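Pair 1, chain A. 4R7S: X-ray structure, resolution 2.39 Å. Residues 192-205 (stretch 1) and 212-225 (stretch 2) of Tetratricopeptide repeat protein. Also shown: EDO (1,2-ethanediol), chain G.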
# COMPACT_ATOMS: atom_id res chain seq x y z
N LYS A 192 -9.84 1.69 24.54
CA LYS A 192 -10.56 2.94 24.66
C LYS A 192 -11.61 3.05 23.54
O LYS A 192 -11.54 3.92 22.65
CB LYS A 192 -9.58 4.12 24.63
CG LYS A 192 -8.64 4.19 25.83
CD LYS A 192 -8.03 5.61 25.93
CE LYS A 192 -7.09 5.82 27.11
NZ LYS A 192 -7.81 5.85 28.42
N ASN A 193 -12.61 2.16 23.60
CA ASN A 193 -13.65 2.05 22.59
C ASN A 193 -14.54 3.29 22.47
O ASN A 193 -14.80 3.71 21.36
CB ASN A 193 -14.49 0.81 22.84
CG ASN A 193 -13.76 -0.51 22.66
OD1 ASN A 193 -12.63 -0.61 22.16
ND2 ASN A 193 -14.44 -1.58 23.03
N ALA A 194 -14.99 3.89 23.57
CA ALA A 194 -15.84 5.07 23.44
C ALA A 194 -15.06 6.22 22.79
O ALA A 194 -15.61 6.87 21.89
CB ALA A 194 -16.41 5.49 24.79
N ARG A 195 -13.77 6.41 23.18
CA ARG A 195 -12.90 7.44 22.59
C ARG A 195 -12.69 7.19 21.08
O ARG A 195 -12.73 8.15 20.30
CB ARG A 195 -11.54 7.55 23.30
CG ARG A 195 -10.85 8.88 22.96
CD ARG A 195 -9.74 9.23 23.92
NE ARG A 195 -9.14 10.52 23.60
CZ ARG A 195 -9.47 11.69 24.16
NH1 ARG A 195 -10.40 11.74 25.11
NH2 ARG A 195 -8.85 12.80 23.79
N ALA A 196 -12.50 5.90 20.70
CA ALA A 196 -12.32 5.47 19.31
C ALA A 196 -13.54 5.84 18.49
O ALA A 196 -13.40 6.37 17.38
CB ALA A 196 -12.09 3.97 19.26
N MSE A 197 -14.75 5.63 19.07
CA MSE A 197 -16.02 5.92 18.41
C MSE A 197 -16.19 7.39 18.12
O MSE A 197 -16.78 7.73 17.09
CB MSE A 197 -17.21 5.43 19.23
CG MSE A 197 -17.43 3.92 19.14
SE MSE A 197 -17.78 3.26 17.31
CE MSE A 197 -18.86 5.00 16.49
N ALA A 198 -15.67 8.26 19.01
CA ALA A 198 -15.71 9.71 18.83
C ALA A 198 -14.98 10.05 17.53
O ALA A 198 -15.54 10.75 16.69
CB ALA A 198 -15.09 10.41 20.02
N ASP A 199 -13.75 9.50 17.35
CA ASP A 199 -12.94 9.67 16.13
C ASP A 199 -13.63 9.09 14.91
O ASP A 199 -13.67 9.75 13.86
CB ASP A 199 -11.55 9.05 16.28
CG ASP A 199 -10.49 9.96 16.89
OD1 ASP A 199 -10.78 11.15 17.12
OD2 ASP A 199 -9.38 9.49 17.12
N ILE A 200 -14.21 7.87 15.05
CA ILE A 200 -14.93 7.18 13.98
C ILE A 200 -16.14 8.03 13.51
O ILE A 200 -16.34 8.21 12.31
CB ILE A 200 -15.32 5.76 14.42
CG1 ILE A 200 -14.06 4.86 14.49
CG2 ILE A 200 -16.41 5.13 13.50
CD1 ILE A 200 -14.27 3.47 15.11
N GLU A 201 -16.89 8.59 14.46
CA GLU A 201 -18.06 9.43 14.23
C GLU A 201 -17.69 10.68 13.43
O GLU A 201 -18.49 11.14 12.61
CB GLU A 201 -18.68 9.84 15.59
CG GLU A 201 -19.96 10.66 15.52
CD GLU A 201 -21.15 10.03 14.80
OE1 GLU A 201 -21.35 8.80 14.92
OE2 GLU A 201 -21.88 10.79 14.12
N LYS A 202 -16.48 11.21 13.67
CA LYS A 202 -15.99 12.40 12.99
C LYS A 202 -15.81 12.12 11.50
O LYS A 202 -16.24 12.92 10.68
CB LYS A 202 -14.68 12.92 13.64
CG LYS A 202 -14.27 14.30 13.14
CD LYS A 202 -13.83 15.22 14.27
CE LYS A 202 -13.62 16.65 13.78
NZ LYS A 202 -14.90 17.33 13.41
N VAL A 203 -15.22 10.98 11.15
CA VAL A 203 -14.94 10.58 9.78
C VAL A 203 -16.26 10.30 9.04
O VAL A 203 -16.43 10.72 7.89
CB VAL A 203 -14.01 9.34 9.73
CG1 VAL A 203 -13.58 9.03 8.30
CG2 VAL A 203 -12.80 9.55 10.62
N PHE A 204 -17.17 9.59 9.71
CA PHE A 204 -18.46 9.24 9.14
C PHE A 204 -19.28 10.47 8.87
O PHE A 204 -19.95 10.51 7.84
CB PHE A 204 -19.23 8.28 10.06
CG PHE A 204 -19.01 6.81 9.76
CD1 PHE A 204 -17.96 6.12 10.34
CD2 PHE A 204 -19.88 6.12 8.92
CE1 PHE A 204 -17.75 4.77 10.05
CE2 PHE A 204 -19.68 4.77 8.65
CZ PHE A 204 -18.61 4.10 9.21
N THR A 205 -19.19 11.50 9.73
CA THR A 205 -19.97 12.74 9.58
C THR A 205 -19.41 13.66 8.49
O THR A 205 -20.19 14.28 7.75
CB THR A 205 -20.05 13.47 10.94
OG1 THR A 205 -20.44 12.53 11.95
CG2 THR A 205 -21.04 14.65 10.94
N ASN A 212 -11.82 -0.53 6.21
CA ASN A 212 -11.11 -0.75 7.48
C ASN A 212 -11.85 -0.10 8.63
O ASN A 212 -11.95 -0.70 9.71
CB ASN A 212 -9.69 -0.20 7.37
CG ASN A 212 -8.70 -1.16 6.76
OD1 ASN A 212 -9.03 -2.22 6.25
ND2 ASN A 212 -7.44 -0.80 6.81
N LEU A 213 -12.41 1.11 8.40
CA LEU A 213 -13.14 1.84 9.42
C LEU A 213 -14.50 1.19 9.67
O LEU A 213 -14.97 1.24 10.81
CB LEU A 213 -13.27 3.33 9.08
CG LEU A 213 -13.50 4.22 10.31
CD1 LEU A 213 -12.25 4.28 11.22
CD2 LEU A 213 -14.04 5.59 9.93
N TYR A 214 -15.09 0.53 8.65
CA TYR A 214 -16.36 -0.18 8.86
C TYR A 214 -16.09 -1.41 9.72
O TYR A 214 -16.84 -1.67 10.64
CB TYR A 214 -17.05 -0.54 7.54
CG TYR A 214 -17.93 0.55 6.97
CD1 TYR A 214 -19.25 0.70 7.40
CD2 TYR A 214 -17.47 1.40 5.97
CE1 TYR A 214 -20.07 1.71 6.88
CE2 TYR A 214 -18.28 2.40 5.43
CZ TYR A 214 -19.59 2.54 5.88
OH TYR A 214 -20.43 3.48 5.31
N VAL A 215 -14.95 -2.12 9.47
CA VAL A 215 -14.53 -3.29 10.28
C VAL A 215 -14.31 -2.81 11.73
O VAL A 215 -14.86 -3.42 12.65
CB VAL A 215 -13.28 -4.02 9.72
CG1 VAL A 215 -12.66 -4.97 10.74
CG2 VAL A 215 -13.61 -4.76 8.44
N LEU A 216 -13.57 -1.70 11.90
CA LEU A 216 -13.27 -1.07 13.19
C LEU A 216 -14.55 -0.72 13.94
O LEU A 216 -14.69 -1.12 15.11
CB LEU A 216 -12.38 0.18 13.02
CG LEU A 216 -11.72 0.67 14.32
CD1 LEU A 216 -10.83 -0.42 14.97
CD2 LEU A 216 -10.94 1.95 14.11
N ARG A 217 -15.51 -0.02 13.29
CA ARG A 217 -16.79 0.27 13.92
C ARG A 217 -17.58 -1.03 14.23
O ARG A 217 -18.25 -1.12 15.27
CB ARG A 217 -17.64 1.21 13.06
CG ARG A 217 -18.79 1.82 13.89
CD ARG A 217 -19.48 2.93 13.16
NE ARG A 217 -20.24 2.42 12.03
CZ ARG A 217 -21.11 3.14 11.34
NH1 ARG A 217 -21.31 4.42 11.66
NH2 ARG A 217 -21.78 2.61 10.33
N GLY A 218 -17.48 -2.02 13.36
CA GLY A 218 -18.16 -3.30 13.54
C GLY A 218 -17.64 -4.06 14.75
O GLY A 218 -18.42 -4.59 15.55
N LYS A 219 -16.30 -4.05 14.91
CA LYS A 219 -15.61 -4.70 16.01
C LYS A 219 -15.97 -4.06 17.34
O LYS A 219 -16.12 -4.78 18.34
CB LYS A 219 -14.11 -4.65 15.78
CG LYS A 219 -13.60 -5.77 14.89
CD LYS A 219 -12.09 -5.83 15.02
CE LYS A 219 -11.42 -6.56 13.89
NZ LYS A 219 -10.09 -5.96 13.60
N ILE A 220 -16.17 -2.72 17.34
CA ILE A 220 -16.55 -1.99 18.55
C ILE A 220 -17.99 -2.31 18.86
O ILE A 220 -18.29 -2.69 19.99
CB ILE A 220 -16.29 -0.47 18.44
CG1 ILE A 220 -14.77 -0.18 18.57
CG2 ILE A 220 -17.09 0.31 19.48
CD1 ILE A 220 -14.29 1.09 17.85
N LYS A 221 -18.88 -2.26 17.83
CA LYS A 221 -20.29 -2.63 17.98
C LYS A 221 -20.38 -4.04 18.58
O LYS A 221 -21.17 -4.23 19.52
CB LYS A 221 -21.03 -2.52 16.65
CG LYS A 221 -21.38 -1.08 16.32
CD LYS A 221 -21.97 -0.98 14.94
CE LYS A 221 -22.45 0.43 14.68
NZ LYS A 221 -22.64 0.68 13.23
N LEU A 222 -19.52 -4.99 18.12
CA LEU A 222 -19.44 -6.33 18.69
C LEU A 222 -19.19 -6.27 20.21
O LEU A 222 -19.95 -6.86 20.98
CB LEU A 222 -18.31 -7.16 18.04
CG LEU A 222 -18.64 -8.23 17.03
CD1 LEU A 222 -17.37 -9.01 16.70
CD2 LEU A 222 -19.70 -9.21 17.53
N ALA A 223 -18.14 -5.52 20.63
CA ALA A 223 -17.76 -5.35 22.04
C ALA A 223 -18.88 -4.70 22.86
O ALA A 223 -19.00 -4.97 24.06
CB ALA A 223 -16.48 -4.51 22.15
N GLN A 224 -19.72 -3.86 22.21
CA GLN A 224 -20.85 -3.17 22.85
C GLN A 224 -22.10 -4.09 22.87
O GLN A 224 -23.20 -3.63 23.23
CB GLN A 224 -21.15 -1.85 22.13
CG GLN A 224 -20.06 -0.79 22.29
CD GLN A 224 -20.24 0.43 21.40
OE1 GLN A 224 -20.97 0.41 20.40
NE2 GLN A 224 -19.55 1.51 21.75
N TYR A 225 -21.92 -5.39 22.55
CA TYR A 225 -22.96 -6.44 22.52
C TYR A 225 -24.11 -6.06 21.55
O TYR A 225 -25.27 -6.26 21.87
CB TYR A 225 -23.49 -6.77 23.95
CG TYR A 225 -22.40 -6.91 25.01
CD1 TYR A 225 -21.64 -8.07 25.11
CD2 TYR A 225 -22.13 -5.86 25.89
CE1 TYR A 225 -20.62 -8.18 26.06
CE2 TYR A 225 -21.11 -5.96 26.85
CZ TYR A 225 -20.36 -7.13 26.93
OH TYR A 225 -19.35 -7.24 27.87
C1 EDO G . -22.71 13.81 17.12
O1 EDO G . -21.34 14.24 17.23
C2 EDO G . -23.20 13.90 15.67
O2 EDO G . -22.29 13.30 14.75

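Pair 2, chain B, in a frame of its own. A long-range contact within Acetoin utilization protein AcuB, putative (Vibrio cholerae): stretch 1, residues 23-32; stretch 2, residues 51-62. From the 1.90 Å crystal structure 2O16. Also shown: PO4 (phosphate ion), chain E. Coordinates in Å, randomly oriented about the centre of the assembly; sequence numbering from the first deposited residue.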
# COMPACT_ATOMS: atom_id res chain seq x y z
N THR B 23 -16.55 -1.32 -4.48
CA THR B 23 -16.98 0.01 -4.08
C THR B 23 -16.21 0.53 -2.86
O THR B 23 -15.44 -0.22 -2.23
CB THR B 23 -18.48 0.01 -3.71
OG1 THR B 23 -18.64 -0.73 -2.50
CG2 THR B 23 -19.33 -0.62 -4.84
N LEU B 24 -16.43 1.81 -2.56
CA LEU B 24 -15.99 2.42 -1.28
C LEU B 24 -16.39 1.54 -0.08
O LEU B 24 -15.59 1.27 0.84
CB LEU B 24 -16.58 3.82 -1.10
CG LEU B 24 -16.02 4.66 0.08
CD1 LEU B 24 -16.08 6.13 -0.28
CD2 LEU B 24 -16.77 4.38 1.37
N ASN B 25 -17.65 1.07 -0.12
CA ASN B 25 -18.18 0.23 0.95
C ASN B 25 -17.40 -1.06 1.14
O ASN B 25 -17.11 -1.45 2.27
CB ASN B 25 -19.67 -0.08 0.70
CG ASN B 25 -20.44 -0.31 1.98
OD1 ASN B 25 -20.12 0.28 3.02
ND2 ASN B 25 -21.46 -1.17 1.92
N ASP B 26 -17.03 -1.71 0.04
CA ASP B 26 -16.19 -2.90 0.10
C ASP B 26 -14.81 -2.62 0.70
O ASP B 26 -14.32 -3.41 1.49
CB ASP B 26 -15.98 -3.51 -1.29
CG ASP B 26 -17.28 -3.94 -1.95
OD1 ASP B 26 -18.17 -4.47 -1.25
OD2 ASP B 26 -17.38 -3.77 -3.18
N ALA B 27 -14.18 -1.52 0.26
CA ALA B 27 -12.85 -1.16 0.77
C ALA B 27 -12.94 -0.82 2.26
O ALA B 27 -12.08 -1.22 3.05
CB ALA B 27 -12.28 0.03 -0.03
N LYS B 28 -13.95 -0.05 2.64
CA LYS B 28 -14.24 0.21 4.06
C LYS B 28 -14.32 -1.08 4.89
O LYS B 28 -13.64 -1.22 5.91
CB LYS B 28 -15.51 1.04 4.21
CG LYS B 28 -15.78 1.55 5.65
CD LYS B 28 -17.24 2.00 5.75
CE LYS B 28 -17.68 2.25 7.21
NZ LYS B 28 -17.55 3.70 7.58
N HIS B 29 -15.16 -2.02 4.45
CA HIS B 29 -15.35 -3.29 5.14
C HIS B 29 -14.08 -4.11 5.24
O HIS B 29 -13.79 -4.70 6.29
CB HIS B 29 -16.46 -4.13 4.48
CG HIS B 29 -17.84 -3.55 4.64
ND1 HIS B 29 -18.26 -2.95 5.80
CD2 HIS B 29 -18.89 -3.50 3.79
CE1 HIS B 29 -19.51 -2.53 5.66
NE2 HIS B 29 -19.91 -2.85 4.44
N LEU B 30 -13.31 -4.13 4.16
CA LEU B 30 -12.08 -4.88 4.15
C LEU B 30 -11.08 -4.26 5.12
O LEU B 30 -10.41 -4.97 5.85
CB LEU B 30 -11.51 -4.89 2.72
CG LEU B 30 -10.17 -5.59 2.53
CD1 LEU B 30 -10.37 -7.05 2.88
CD2 LEU B 30 -9.75 -5.41 1.05
N MET B 31 -10.98 -2.93 5.12
CA MET B 31 -10.12 -2.21 6.06
C MET B 31 -10.48 -2.46 7.52
O MET B 31 -9.62 -2.70 8.36
CB MET B 31 -10.18 -0.72 5.75
CG MET B 31 -9.29 -0.34 4.53
SD MET B 31 -9.28 1.42 4.29
CE MET B 31 -8.69 1.49 2.57
N GLU B 32 -11.78 -2.43 7.82
CA GLU B 32 -12.28 -2.78 9.17
C GLU B 32 -12.05 -4.24 9.58
O GLU B 32 -11.58 -4.52 10.71
CB GLU B 32 -13.75 -2.40 9.26
CG GLU B 32 -13.96 -0.90 9.24
CD GLU B 32 -15.41 -0.52 9.09
OE1 GLU B 32 -16.26 -1.42 8.84
OE2 GLU B 32 -15.70 0.68 9.21
N ILE B 51 -4.56 2.59 -5.75
CA ILE B 51 -4.61 2.18 -4.37
C ILE B 51 -5.51 3.16 -3.61
O ILE B 51 -5.54 4.36 -3.91
CB ILE B 51 -3.16 2.04 -3.78
CG1 ILE B 51 -3.18 1.70 -2.29
CG2 ILE B 51 -2.31 3.28 -4.07
CD1 ILE B 51 -1.87 1.14 -1.80
N VAL B 52 -6.31 2.64 -2.67
CA VAL B 52 -7.15 3.51 -1.85
C VAL B 52 -6.70 3.41 -0.38
O VAL B 52 -6.39 2.31 0.10
CB VAL B 52 -8.68 3.16 -2.00
CG1 VAL B 52 -9.16 3.51 -3.42
CG2 VAL B 52 -8.94 1.66 -1.67
N SER B 53 -6.60 4.55 0.29
CA SER B 53 -6.23 4.58 1.70
C SER B 53 -7.47 4.86 2.52
O SER B 53 -8.50 5.29 1.99
CB SER B 53 -5.19 5.68 1.96
OG SER B 53 -5.76 6.94 1.66
N GLN B 54 -7.38 4.65 3.83
CA GLN B 54 -8.45 5.12 4.72
C GLN B 54 -8.71 6.60 4.50
O GLN B 54 -9.88 7.05 4.48
CB GLN B 54 -8.10 4.88 6.19
CG GLN B 54 -9.21 5.37 7.14
CD GLN B 54 -8.77 5.28 8.59
OE1 GLN B 54 -8.03 6.13 9.09
NE2 GLN B 54 -9.16 4.20 9.24
N ARG B 55 -7.64 7.38 4.30
CA ARG B 55 -7.80 8.81 4.06
C ARG B 55 -8.63 9.10 2.80
O ARG B 55 -9.45 10.03 2.77
CB ARG B 55 -6.45 9.54 4.03
CG ARG B 55 -6.63 11.08 3.83
CD ARG B 55 -5.34 11.86 4.04
NE ARG B 55 -5.47 13.27 3.67
CZ ARG B 55 -4.51 14.18 3.82
NH1 ARG B 55 -3.33 13.84 4.33
NH2 ARG B 55 -4.73 15.44 3.45
N ASP B 56 -8.41 8.33 1.74
CA ASP B 56 -9.22 8.45 0.51
C ASP B 56 -10.70 8.19 0.80
O ASP B 56 -11.57 8.92 0.31
CB ASP B 56 -8.74 7.47 -0.57
CG ASP B 56 -7.35 7.80 -1.11
OD1 ASP B 56 -7.00 9.00 -1.15
OD2 ASP B 56 -6.61 6.87 -1.47
N LEU B 57 -10.97 7.11 1.53
CA LEU B 57 -12.36 6.71 1.82
C LEU B 57 -13.02 7.75 2.69
O LEU B 57 -14.17 8.14 2.45
CB LEU B 57 -12.44 5.32 2.47
CG LEU B 57 -11.85 4.14 1.68
CD1 LEU B 57 -12.27 2.82 2.30
CD2 LEU B 57 -12.25 4.19 0.20
N LEU B 58 -12.29 8.23 3.70
CA LEU B 58 -12.83 9.23 4.61
C LEU B 58 -13.11 10.54 3.88
O LEU B 58 -14.16 11.16 4.09
CB LEU B 58 -11.91 9.45 5.83
CG LEU B 58 -11.77 8.34 6.87
CD1 LEU B 58 -10.71 8.72 7.88
CD2 LEU B 58 -13.10 7.99 7.60
N ALA B 59 -12.21 10.96 3.00
CA ALA B 59 -12.45 12.18 2.20
C ALA B 59 -13.65 12.06 1.23
O ALA B 59 -14.39 13.03 1.03
CB ALA B 59 -11.21 12.57 1.43
N ALA B 60 -13.84 10.89 0.63
CA ALA B 60 -14.98 10.71 -0.27
C ALA B 60 -16.28 10.74 0.53
O ALA B 60 -17.27 11.33 0.10
CB ALA B 60 -14.87 9.42 -1.05
N GLN B 61 -16.28 10.09 1.69
CA GLN B 61 -17.46 10.05 2.56
C GLN B 61 -17.82 11.44 3.09
O GLN B 61 -18.98 11.86 3.04
CB GLN B 61 -17.28 9.05 3.71
CG GLN B 61 -17.41 7.59 3.28
CD GLN B 61 -17.04 6.60 4.38
OE1 GLN B 61 -17.92 6.05 5.04
NE2 GLN B 61 -15.74 6.38 4.59
N GLU B 62 -16.81 12.16 3.56
CA GLU B 62 -16.99 13.53 4.03
C GLU B 62 -17.45 14.46 2.91
O GLU B 62 -18.34 15.30 3.11
CB GLU B 62 -15.71 14.04 4.69
CG GLU B 62 -15.45 13.45 6.10
CD GLU B 62 -13.98 13.44 6.48
OE1 GLU B 62 -13.18 14.15 5.84
OE2 GLU B 62 -13.61 12.70 7.42
P PO4 E . -3.93 10.06 0.29
O1 PO4 E . -4.59 9.78 -1.05
O2 PO4 E . -4.90 10.90 1.09
O3 PO4 E . -3.65 8.76 1.06
O4 PO4 E . -2.68 10.90 0.07

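Superposing the N, CA and C atoms of 14 central residues brings pair 2 onto pair 1 with an RMSD of 0.4 Å. What is shared is two helices running in broadly opposing directions: the N-to-C directions differ by 145° in pair 1 and 134° in pair 2, and the axes approach to 10.7 and 10.4 Å. The register agrees as well. The CA atoms of Asn193(A) and Ile220(A) lie 6.4 Å apart, as do those of their counterparts Leu24(B) and Leu57(B).

The common element is a knob in a hole. Ile220(A) sits among Asn193(A), Ala196(A), Met197(A) and Ile200(A); Leu57(B), its match, sits among Leu24(B), Ala27(B), Lys28(B) and Met31(B), the four matching positions. The knob side-chain centres nearly coincide although one residue is beta-branched and the other is not. The same residue, alanine, occupies the matching site in both, and the knob lies close to it, with Ala196(A) CB to Ile220(A) CD1 at 3.9 Å and Ala27(B) CB to Leu57(B) CD1 at 3.6 Å.

The walls differ. Asn193(A) meets the alanine opposite through ND2, 3.7 Å from Ala223(A) CB, whereas Leu24(B) does so with carbon, CD1 lying 3.6 Å from Ala60(B) CB. At the next wall, selenomethionine Met197(A) packs CG 3.6 Å from Ile220(A) CG2, while Lys28(B) brings its backbone N within 3.3 Å of Leu57(B) CD1 and sends NZ to Gln61(B) OE1 in a weak hydrogen bond of 3.5 Å. Gln224(A), matching Gln61(B), forms no such bond to Met197(A); pair 1 has no hydrogen bond across its stretches.

Ile200(A) and Met31(B) have nearly coincident side-chain centres but face different surroundings. Ile200(A) is itself a knob among Leu213(A), Leu216(A), Arg217(A) and Ile220(A), because the second helix of pair 1 continues through this region. In pair 2 the equivalent of Leu216(A) is Ser53(B), whose OG accepts from Asp56(B) N at 3.0 Å. Ser53(B) ends strand 51-53 and caps the helix that follows, and Met31(B) CE packs against backbone there, 3.5 Å from Val52(B) O, as well as 3.8 Å from Leu57(B) CD1.

Pair 1 also has an aromatic cluster, at Phe204(A) and Tyr214(A), which have no counterpart in the superposition. The guanidinium of Arg217(A) stacks on Phe204(A), centres 3.7 Å apart and planes at 12°, while the phenyl edge points to the face of Tyr214(A). The stretches bury 652 Å² in pair 1 and 432 Å² in pair 2; those of pair 1 are longer, so the values are not directly comparable.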